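Local coordinates for protein taurine dioxygenase (Burkholderia ambifaria, PDB 5VN6) that probably catalyses the iron- and 2-oxoglutarate-dependent oxidation of taurine and here holds a magnesium ion at its metal site, at residues A28-D33 / V63-R68; G130-W135 / Q246-W251; A154-R159 / T211-P216. All blocks are in the same frame, centred on the assembly; numbering follows the deposited sequence.

Overall arrangement
From the N terminus, the chain first returns on itself at contact 1, where helix 59-67 packs against the short helix 27-32 and closes a loop that takes in helix 34-47 and strand 49-52. Contact 2 opens later and spans a long loop, pairing strand 246-249, outermost in its sheet within this chain, with strand 133-137 close to the metal site. Within that loop lies contact 3, which joins strand 157-160 to the segment following strand 207-210. Contact 1 is therefore in series with both, while contacts 2 and 3 nest. Contacts 1 and 3 lie on opposite sides of the chain's centre, with their own centres about 41 Å apart.

Contact 1 (A28-D33 / V63-R68); sequences ADAVHD and VAFARR
Apolar packing brings the short, weakly bonded helical turn at about 28-32 alongside helix 63-67, their axes 8.6 Å apart at closest and inclined at 49°. Val31 is the wedge between them, and its two methyl groups divide the work. CG1, anti to the backbone N (chi1 -180°), meets the methyl of Ala64 tip to tip, Val31 CG1 to Ala64 CB being 3.9 Å. CG2 settles instead against the helix backbone, with Val31 CG2 3.9 Å from Phe65 N. The small methyl of Ala30 approaches the Phe65 ring at its edge, near the ring plane, with Ala30 CB 3.9 Å from Phe65 CE1. Behind this layer Ala30 also touches Leu36 and Ile40 of helix 34-47, while Phe65 reaches Val120 of strand 118-125.

The polar part of the contact belongs to one side chain. Arg68, bent at chi2 and chi3, folds across the gap and offers the side of its guanidinium to the helical turn. Arg68 NE and Arg68 NH2 both donate to a single atom, Ala30 O, each at 3.1 Å, both bonds distinctly bent, at about 147°. Ala30 O lies close to the guanidinium plane, so this side-on grip limits how the group can turn. The carbonyl oxygen of Val31 sits over one face of the same group without bonding to it.

Charge adds a further tie, since Arg68 NH2 also forms a salt bridge with Asp34. Asp33, at the N-cap position, has its OD1 weakly bonded to Leu36 N at the start of helix 34-47. The whole is a helix-helix packing contact away from the metal site, completed by an arginine that binds a carbonyl of the neighbouring helical turn.

Contact 2 (G130-W135 / Q246-W251); sequences GGDTMW and QVRWRW
An antiparallel ladder beside the metal site, consistent with the double-stranded beta-helix (jelly-roll) core of the cupin clan, joins 133-135 to 246-249. Thr133 faces Trp249 and Trp135 faces Val247 in hydrogen-bonded pairs, with Met134 and Arg248 as the non-hydrogen-bonded pair between them.

On the face carrying Thr133, Trp135, Val247 and Trp249, the edge of one indole fits against the foot of the next. The edge of the Trp135 indole rests on Trp249, Trp135 CZ3 to Trp249 CB being 4.0 Å, while Thr133 CG2 lies over one face of that indole, toward its rim. Trp249 sets its CD1 over the centre of one face of Trp251. Trp135 CB rests on Val247 CG1, 4.0 Å away. The Trp135 side chain comes within about 4 Å of that of His266, a ligand of the magnesium ion, and meets Phe51 and Trp259 edge-to-face.

Long chains shape the Met134 face. Met134 CG lies against the extended Arg248, 3.9 Å from its CD, and Met134 CE bends to within 3.1 Å of Gln246 OE1; Gln246 NE2 donates to Ala240 O. Arg248 NE reaches the anti lone pair of Asp132 OD2 at 2.8 Å in a salt bridge, carboxylate and guanidinium planes 85° apart; Arg248 NH2 bonds to Pro243 O of the second subunit.

Just past strand 246-249, Trp251 turns back, and its NE1 donates in its ring plane to Thr133 OG1 at 2.8 Å.

Contact 3 (A154-R159 / T211-P216); sequences ADLRAR and TNFHTP
At the edge of an antiparallel sheet, where strand 157-160 is flanked by strand 207-210, the chain leaving the latter is held on by an asparagine side chain that bonds to the neighbouring backbone. The last regular link is between main chains: Thr211 N donates to Arg157 O at 3.0 Å, the donor standing above the carbonyl plane. One residue on, Asn212 takes over. Its CG occupies the crowded position between the backbone N and the carbonyl carbon (chi1 60°), which brings the amide up to the backbone of 155-157. There OD1 accepts from Arg157 N, the distance from Asn212 OD1 to Arg157 N being 2.8 Å; the bond is nearly straight at 162° and lies on a lone pair. The other arm donates, Asn212 ND2 standing 2.9 Å from Asp155 O, in a more bent bond whose acceptor is tilted out of the amide plane. Two bonds, one accepted and one donated, to neighbouring backbone groups of 155-157 hold the amide in place.

Around this polar grip the side chains pack differently. Leu156 crosses the amide obliquely, its CD2 3.6 Å from Asn212 OD1 and 4.1 Å from Phe213 CB. Arg157 passes CG by the amide nitrogen, with its guanidinium turned 89° from the amide plane. Thr211 places CG2 beside the Arg159 chain, 3.6 Å from Arg159 NE. Water 3 spans the far end, donating to both Asp155 OD1 and Asn212 O.

Glu186 takes a salt bridge from Arg157 NE and a hydrogen bond with Thr211 OG1. Arg218 forms a salt bridge with Asp155 OD1, and Arg159 NH1 bonds to Asp184 O. The contact thus belongs to the edge of a four-stranded antiparallel sheet, where an asparagine side chain bridges Asp155 O and Arg157 N just past the last main-chain bond.

Contact 1 (A28-D33 / V63-R68)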
loop_
_atom_site.group_PDB
_atom_site.type_symbol
_atom_site.label_atom_id
_atom_site.label_comp_id
_atom_site.label_asym_id
_atom_site.label_seq_id
_atom_site.Cartn_x
_atom_site.Cartn_y
_atom_site.Cartn_z
ATOM N N ALA A 28 6.845 -6.423 -29.590
ATOM C CA ALA A 28 7.647 -6.965 -30.685
ATOM C C ALA A 28 7.950 -5.901 -31.728
ATOM O O ALA A 28 9.040 -5.888 -32.317
ATOM C CB ALA A 28 6.930 -8.147 -31.342
ATOM N N ASP A 29 6.983 -5.021 -31.996
ATOM C CA ASP A 29 7.192 -4.001 -33.014
ATOM C C ASP A 29 8.243 -2.982 -32.585
ATOM O O ASP A 29 8.906 -2.388 -33.438
ATOM C CB ASP A 29 5.864 -3.318 -33.348
ATOM C CG ASP A 29 4.853 -4.272 -33.973
ATOM O OD1 ASP A 29 5.253 -5.333 -34.503
ATOM O OD2 ASP A 29 3.649 -3.956 -33.945
ATOM N N ALA A 30 8.408 -2.761 -31.279
ATOM C CA ALA A 30 9.388 -1.790 -30.806
ATOM C C ALA A 30 10.820 -2.268 -30.986
ATOM O O ALA A 30 11.752 -1.466 -30.855
ATOM C CB ALA A 30 9.140 -1.450 -29.343
ATOM N N VAL A 31 11.028 -3.556 -31.250
ATOM C CA VAL A 31 12.385 -4.028 -31.494
ATOM C C VAL A 31 12.995 -3.308 -32.695
ATOM O O VAL A 31 14.132 -2.829 -32.631
ATOM C CB VAL A 31 12.401 -5.555 -31.666
ATOM C CG1 VAL A 31 13.821 -6.028 -31.913
ATOM C CG2 VAL A 31 11.833 -6.219 -30.406
ATOM N N HIS A 32 12.238 -3.193 -33.796
ATOM C CA HIS A 32 12.754 -2.640 -35.043
ATOM C C HIS A 32 12.215 -1.259 -35.389
ATOM O O HIS A 32 12.770 -0.610 -36.283
ATOM C CB HIS A 32 12.462 -3.598 -36.207
ATOM C CG HIS A 32 12.861 -5.012 -35.923
ATOM N ND1 HIS A 32 11.959 -5.971 -35.512
ATOM C CD2 HIS A 32 14.069 -5.622 -35.966
ATOM C CE1 HIS A 32 12.593 -7.114 -35.320
ATOM N NE2 HIS A 32 13.875 -6.929 -35.589
ATOM N N ASP A 33 11.151 -0.795 -34.728
ATOM C CA ASP A 33 10.606 0.542 -34.974
ATOM C C ASP A 33 11.241 1.493 -33.964
ATOM O O ASP A 33 10.864 1.517 -32.788
ATOM C CB ASP A 33 9.083 0.533 -34.878
ATOM C CG ASP A 33 8.456 1.879 -35.226
ATOM O OD1 ASP A 33 9.196 2.868 -35.383
ATOM O OD2 ASP A 33 7.214 1.950 -35.348
ATOM N N VAL A 63 13.660 -10.585 -24.917
ATOM C CA VAL A 63 15.060 -10.257 -24.696
ATOM C C VAL A 63 15.482 -9.088 -25.578
ATOM O O VAL A 63 16.096 -8.126 -25.108
ATOM C CB VAL A 63 15.917 -11.511 -24.957
ATOM C CG1 VAL A 63 17.352 -11.143 -25.277
ATOM C CG2 VAL A 63 15.846 -12.443 -23.749
ATOM N N ALA A 64 15.151 -9.150 -26.869
ATOM C CA ALA A 64 15.557 -8.095 -27.794
ATOM C C ALA A 64 14.894 -6.757 -27.472
ATOM O O ALA A 64 15.500 -5.700 -27.692
ATOM C CB ALA A 64 15.253 -8.509 -29.230
ATOM N N PHE A 65 13.657 -6.767 -26.965
ATOM C CA PHE A 65 13.050 -5.506 -26.546
ATOM C C PHE A 65 13.798 -4.912 -25.361
ATOM O O PHE A 65 14.098 -3.713 -25.346
ATOM C CB PHE A 65 11.568 -5.695 -26.203
ATOM C CG PHE A 65 10.938 -4.487 -25.535
ATOM C CD1 PHE A 65 10.615 -3.357 -26.271
ATOM C CD2 PHE A 65 10.684 -4.478 -24.166
ATOM C CE1 PHE A 65 10.042 -2.239 -25.655
ATOM C CE2 PHE A 65 10.109 -3.367 -23.552
ATOM C CZ PHE A 65 9.785 -2.244 -24.308
ATOM N N ALA A 66 14.101 -5.736 -24.349
ATOM C CA ALA A 66 14.785 -5.228 -23.163
ATOM C C ALA A 66 16.175 -4.714 -23.499
ATOM O O ALA A 66 16.657 -3.754 -22.888
ATOM C CB ALA A 66 14.879 -6.317 -22.105
ATOM N N ARG A 67 16.825 -5.349 -24.473
ATOM C CA ARG A 67 18.168 -4.978 -24.892
ATOM C C ARG A 67 18.211 -3.568 -25.486
ATOM O O ARG A 67 19.253 -2.908 -25.452
ATOM C CB ARG A 67 18.642 -6.035 -25.893
ATOM C CG ARG A 67 19.952 -5.796 -26.520
ATOM C CD ARG A 67 21.055 -6.001 -25.528
ATOM N NE ARG A 67 22.319 -5.739 -26.196
ATOM C CZ ARG A 67 22.781 -4.519 -26.427
ATOM N NH1 ARG A 67 22.071 -3.464 -26.030
ATOM N NH2 ARG A 67 23.941 -4.351 -27.059
ATOM N N ARG A 68 17.088 -3.088 -26.019
ATOM C CA ARG A 68 16.978 -1.706 -26.480
ATOM C C ARG A 68 17.238 -0.678 -25.381
ATOM O O ARG A 68 17.539 0.478 -25.692
ATOM C CB ARG A 68 15.587 -1.473 -27.058
ATOM C CG ARG A 68 15.293 -2.219 -28.317
ATOM C CD ARG A 68 15.860 -1.470 -29.478
ATOM N NE ARG A 68 14.817 -1.022 -30.391
ATOM C CZ ARG A 68 14.942 0.017 -31.210
ATOM N NH1 ARG A 68 16.066 0.723 -31.234
ATOM N NH2 ARG A 68 13.941 0.347 -32.012
#

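Contact 2 (G130-W135 / Q246-W251)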
loop_
_atom_site.group_PDB
_atom_site.type_symbol
_atom_site.label_atom_id
_atom_site.label_comp_id
_atom_site.label_asym_id
_atom_site.label_seq_id
_atom_site.Cartn_x
_atom_site.Cartn_y
_atom_site.Cartn_z
ATOM N N GLY A 130 -4.578 -13.033 -6.777
ATOM C CA GLY A 130 -3.437 -12.989 -5.885
ATOM C C GLY A 130 -2.141 -12.669 -6.614
ATOM O O GLY A 130 -2.035 -12.765 -7.842
ATOM N N GLY A 131 -1.135 -12.280 -5.831
ATOM C CA GLY A 131 0.185 -12.039 -6.388
ATOM C C GLY A 131 0.374 -10.727 -7.119
ATOM O O GLY A 131 1.214 -10.653 -8.027
ATOM N N ASP A 132 -0.384 -9.691 -6.756
ATOM C CA ASP A 132 -0.191 -8.363 -7.332
ATOM C C ASP A 132 1.226 -7.857 -7.068
ATOM O O ASP A 132 1.893 -8.273 -6.123
ATOM C CB ASP A 132 -1.181 -7.367 -6.722
ATOM C CG ASP A 132 -2.602 -7.614 -7.151
ATOM O OD1 ASP A 132 -2.841 -8.577 -7.913
ATOM O OD2 ASP A 132 -3.486 -6.855 -6.695
ATOM N N THR A 133 1.678 -6.914 -7.894
ATOM C CA THR A 133 2.946 -6.233 -7.656
ATOM C C THR A 133 2.661 -4.743 -7.527
ATOM O O THR A 133 1.802 -4.203 -8.235
ATOM C CB THR A 133 3.968 -6.501 -8.791
ATOM O OG1 THR A 133 4.103 -7.916 -8.978
ATOM C CG2 THR A 133 5.344 -5.905 -8.462
ATOM N N MET A 134 3.352 -4.090 -6.602
ATOM C CA MET A 134 3.197 -2.659 -6.392
ATOM C C MET A 134 4.509 -1.959 -6.657
ATOM O O MET A 134 5.578 -2.542 -6.466
ATOM C CB MET A 134 2.744 -2.336 -4.960
ATOM C CG MET A 134 1.513 -3.118 -4.530
ATOM S SD MET A 134 1.063 -2.717 -2.837
ATOM C CE MET A 134 0.698 -0.975 -3.011
ATOM N N TRP A 135 4.417 -0.707 -7.110
ATOM C CA TRP A 135 5.565 0.171 -7.258
ATOM C C TRP A 135 5.304 1.475 -6.520
ATOM O O TRP A 135 4.157 1.902 -6.377
ATOM C CB TRP A 135 5.886 0.492 -8.752
ATOM C CG TRP A 135 6.494 -0.621 -9.529
ATOM C CD1 TRP A 135 7.802 -0.755 -9.867
ATOM C CD2 TRP A 135 5.811 -1.753 -10.103
ATOM N NE1 TRP A 135 7.985 -1.899 -10.606
ATOM C CE2 TRP A 135 6.779 -2.531 -10.762
ATOM C CE3 TRP A 135 4.477 -2.183 -10.110
ATOM C CZ2 TRP A 135 6.464 -3.720 -11.431
ATOM C CZ3 TRP A 135 4.161 -3.359 -10.762
ATOM C CH2 TRP A 135 5.149 -4.115 -11.417
ATOM N N GLN A 246 2.017 5.267 -4.756
ATOM C CA GLN A 246 1.987 3.857 -5.103
ATOM C C GLN A 246 1.054 3.584 -6.276
ATOM O O GLN A 246 0.085 4.307 -6.528
ATOM C CB GLN A 246 1.543 2.997 -3.902
ATOM C CG GLN A 246 2.555 2.951 -2.764
ATOM C CD GLN A 246 1.992 2.217 -1.555
ATOM O OE1 GLN A 246 0.841 1.812 -1.561
ATOM N NE2 GLN A 246 2.778 2.102 -0.498
ATOM N N VAL A 247 1.345 2.482 -6.965
ATOM C CA VAL A 247 0.412 1.873 -7.900
ATOM C C VAL A 247 0.432 0.377 -7.635
ATOM O O VAL A 247 1.452 -0.179 -7.218
ATOM C CB VAL A 247 0.751 2.200 -9.379
ATOM C CG1 VAL A 247 2.171 1.688 -9.800
ATOM C CG2 VAL A 247 -0.307 1.646 -10.303
ATOM N N ARG A 248 -0.711 -0.273 -7.858
ATOM C CA ARG A 248 -0.868 -1.707 -7.644
ATOM C C ARG A 248 -1.364 -2.349 -8.928
ATOM O O ARG A 248 -2.364 -1.911 -9.493
ATOM C CB ARG A 248 -1.839 -2.011 -6.491
ATOM C CG ARG A 248 -2.036 -3.515 -6.255
ATOM C CD ARG A 248 -2.330 -3.828 -4.800
ATOM N NE ARG A 248 -2.601 -5.247 -4.577
ATOM C CZ ARG A 248 -2.596 -5.835 -3.380
ATOM N NH1 ARG A 248 -2.847 -7.134 -3.271
ATOM N NH2 ARG A 248 -2.325 -5.133 -2.293
ATOM N N TRP A 249 -0.660 -3.382 -9.390
ATOM C CA TRP A 249 -0.933 -3.990 -10.681
ATOM C C TRP A 249 -1.352 -5.433 -10.472
ATOM O O TRP A 249 -0.729 -6.157 -9.686
ATOM C CB TRP A 249 0.302 -3.913 -11.586
ATOM C CG TRP A 249 0.199 -4.613 -12.907
ATOM C CD1 TRP A 249 0.863 -5.760 -13.287
ATOM C CD2 TRP A 249 -0.572 -4.203 -14.047
ATOM N NE1 TRP A 249 0.539 -6.085 -14.575
ATOM C CE2 TRP A 249 -0.341 -5.155 -15.069
ATOM C CE3 TRP A 249 -1.448 -3.139 -14.298
ATOM C CZ2 TRP A 249 -0.935 -5.059 -16.336
ATOM C CZ3 TRP A 249 -2.051 -3.051 -15.560
ATOM C CH2 TRP A 249 -1.778 -4.002 -16.561
ATOM N N ARG A 250 -2.419 -5.837 -11.157
ATOM C CA ARG A 250 -2.911 -7.205 -11.105
ATOM C C ARG A 250 -2.505 -7.926 -12.376
ATOM O O ARG A 250 -2.781 -7.444 -13.478
ATOM C CB ARG A 250 -4.427 -7.247 -10.948
ATOM C CG ARG A 250 -4.933 -8.658 -10.820
ATOM C CD ARG A 250 -6.403 -8.678 -10.437
ATOM N NE ARG A 250 -6.916 -10.034 -10.456
ATOM C CZ ARG A 250 -8.165 -10.366 -10.144
ATOM N NH1 ARG A 250 -9.039 -9.428 -9.784
ATOM N NH2 ARG A 250 -8.531 -11.638 -10.190
ATOM N N TRP A 251 -1.840 -9.066 -12.221
ATOM C CA TRP A 251 -1.286 -9.793 -13.363
ATOM C C TRP A 251 -2.340 -10.635 -14.070
ATOM O O TRP A 251 -3.252 -11.187 -13.446
ATOM C CB TRP A 251 -0.142 -10.701 -12.914
ATOM C CG TRP A 251 1.028 -9.936 -12.397
ATOM C CD1 TRP A 251 1.318 -9.640 -11.092
ATOM C CD2 TRP A 251 2.051 -9.318 -13.192
ATOM N NE1 TRP A 251 2.480 -8.881 -11.028
ATOM C CE2 TRP A 251 2.942 -8.674 -12.306
ATOM C CE3 TRP A 251 2.301 -9.259 -14.565
ATOM C CZ2 TRP A 251 4.074 -7.991 -12.751
ATOM C CZ3 TRP A 251 3.416 -8.557 -15.008
ATOM C CH2 TRP A 251 4.288 -7.937 -14.100
HETATM O O HOH W 1 -1.893 -10.463 -9.652
HETATM O O HOH W 2 -2.958 -9.655 -4.847
#

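Contact 3 (A154-R159 / T211-P216)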
loop_
_atom_site.group_PDB
_atom_site.type_symbol
_atom_site.label_atom_id
_atom_site.label_comp_id
_atom_site.label_asym_id
_atom_site.label_seq_id
_atom_site.Cartn_x
_atom_site.Cartn_y
_atom_site.Cartn_z
ATOM N N ALA A 154 20.886 15.715 2.888
ATOM C CA ALA A 154 21.467 16.087 1.598
ATOM C C ALA A 154 22.785 15.369 1.311
ATOM O O ALA A 154 22.977 14.840 0.212
ATOM C CB ALA A 154 21.656 17.602 1.534
ATOM N N ASP A 155 23.693 15.299 2.287
ATOM C CA ASP A 155 24.993 14.671 2.057
ATOM C C ASP A 155 25.110 13.269 2.661
ATOM O O ASP A 155 26.201 12.690 2.651
ATOM C CB ASP A 155 26.131 15.578 2.568
ATOM C CG ASP A 155 26.069 15.843 4.070
ATOM O OD1 ASP A 155 25.436 15.063 4.814
ATOM O OD2 ASP A 155 26.638 16.863 4.511
ATOM N N LEU A 156 24.019 12.702 3.165
ATOM C CA LEU A 156 24.097 11.394 3.791
ATOM C C LEU A 156 24.368 10.305 2.761
ATOM O O LEU A 156 23.903 10.362 1.624
ATOM C CB LEU A 156 22.793 11.080 4.545
ATOM C CG LEU A 156 22.577 11.821 5.864
ATOM C CD1 LEU A 156 21.220 11.434 6.524
ATOM C CD2 LEU A 156 23.767 11.558 6.809
ATOM N N ARG A 157 25.118 9.295 3.186
ATOM C CA ARG A 157 25.352 8.082 2.419
ATOM C C ARG A 157 25.025 6.908 3.328
ATOM O O ARG A 157 25.063 7.026 4.555
ATOM C CB ARG A 157 26.798 7.993 1.908
ATOM C CG ARG A 157 27.246 9.255 1.180
ATOM C CD ARG A 157 28.718 9.235 0.696
ATOM N NE ARG A 157 28.998 8.131 -0.211
ATOM C CZ ARG A 157 28.578 8.092 -1.475
ATOM N NH1 ARG A 157 27.849 9.090 -1.965
ATOM N NH2 ARG A 157 28.869 7.050 -2.247
ATOM N N ALA A 158 24.698 5.767 2.728
ATOM C CA ALA A 158 24.216 4.635 3.515
ATOM C C ALA A 158 24.602 3.344 2.813
ATOM O O ALA A 158 24.861 3.336 1.608
ATOM C CB ALA A 158 22.698 4.712 3.712
ATOM N N ARG A 159 24.639 2.244 3.572
ATOM C CA ARG A 159 25.064 0.955 3.031
ATOM C C ARG A 159 23.880 0.009 2.839
ATOM O O ARG A 159 22.943 -0.003 3.650
ATOM C CB ARG A 159 26.149 0.319 3.907
ATOM C CG ARG A 159 27.549 0.851 3.515
ATOM C CD ARG A 159 28.728 0.201 4.230
ATOM N NE ARG A 159 29.924 1.032 4.084
ATOM C CZ ARG A 159 30.710 1.062 3.005
ATOM N NH1 ARG A 159 30.459 0.292 1.960
ATOM N NH2 ARG A 159 31.756 1.869 2.970
ATOM N N THR A 211 26.366 5.864 7.004
ATOM C CA THR A 211 27.790 5.784 7.303
ATOM C C THR A 211 28.403 7.113 7.709
ATOM O O THR A 211 29.480 7.117 8.314
ATOM C CB THR A 211 28.571 5.253 6.096
ATOM O OG1 THR A 211 28.219 6.008 4.930
ATOM C CG2 THR A 211 28.302 3.764 5.857
ATOM N N ASN A 212 27.766 8.241 7.381
ATOM C CA ASN A 212 28.377 9.547 7.614
ATOM C C ASN A 212 27.416 10.486 8.337
ATOM O O ASN A 212 27.443 11.704 8.125
ATOM C CB ASN A 212 28.873 10.167 6.297
ATOM C CG ASN A 212 27.749 10.375 5.270
ATOM O OD1 ASN A 212 26.601 9.901 5.442
ATOM N ND2 ASN A 212 28.072 11.103 4.198
ATOM N N PHE A 213 26.569 9.917 9.205
ATOM C CA PHE A 213 25.597 10.680 9.978
ATOM C C PHE A 213 26.234 11.391 11.168
ATOM O O PHE A 213 25.867 12.529 11.484
ATOM C CB PHE A 213 24.488 9.738 10.460
ATOM C CG PHE A 213 23.409 10.413 11.262
ATOM C CD1 PHE A 213 22.254 10.881 10.641
ATOM C CD2 PHE A 213 23.557 10.587 12.644
ATOM C CE1 PHE A 213 21.265 11.511 11.373
ATOM C CE2 PHE A 213 22.572 11.217 13.388
ATOM C CZ PHE A 213 21.414 11.679 12.750
ATOM N N HIS A 214 27.161 10.725 11.859
ATOM C CA HIS A 214 27.669 11.219 13.132
ATOM C C HIS A 214 28.608 12.410 12.913
ATOM O O HIS A 214 29.819 12.233 12.755
ATOM C CB HIS A 214 28.351 10.064 13.869
ATOM C CG HIS A 214 28.557 10.291 15.336
ATOM N ND1 HIS A 214 29.053 11.471 15.846
ATOM C CD2 HIS A 214 28.435 9.449 16.390
ATOM C CE1 HIS A 214 29.179 11.365 17.159
ATOM N NE2 HIS A 214 28.812 10.146 17.515
ATOM N N THR A 215 28.052 13.615 12.863
ATOM C CA THR A 215 28.762 14.870 12.673
ATOM C C THR A 215 28.348 15.839 13.767
ATOM O O THR A 215 27.273 15.692 14.360
ATOM C CB THR A 215 28.445 15.497 11.303
ATOM O OG1 THR A 215 27.058 15.864 11.262
ATOM C CG2 THR A 215 28.752 14.523 10.155
ATOM N N PRO A 216 29.171 16.853 14.057
ATOM C CA PRO A 216 28.783 17.830 15.090
ATOM C C PRO A 216 27.485 18.563 14.788
ATOM O O PRO A 216 26.820 19.028 15.720
ATOM C CB PRO A 216 29.972 18.801 15.117
ATOM C CG PRO A 216 31.127 17.999 14.605
ATOM C CD PRO A 216 30.532 17.101 13.549
HETATM O O HOH W 3 27.520 14.008 7.054
#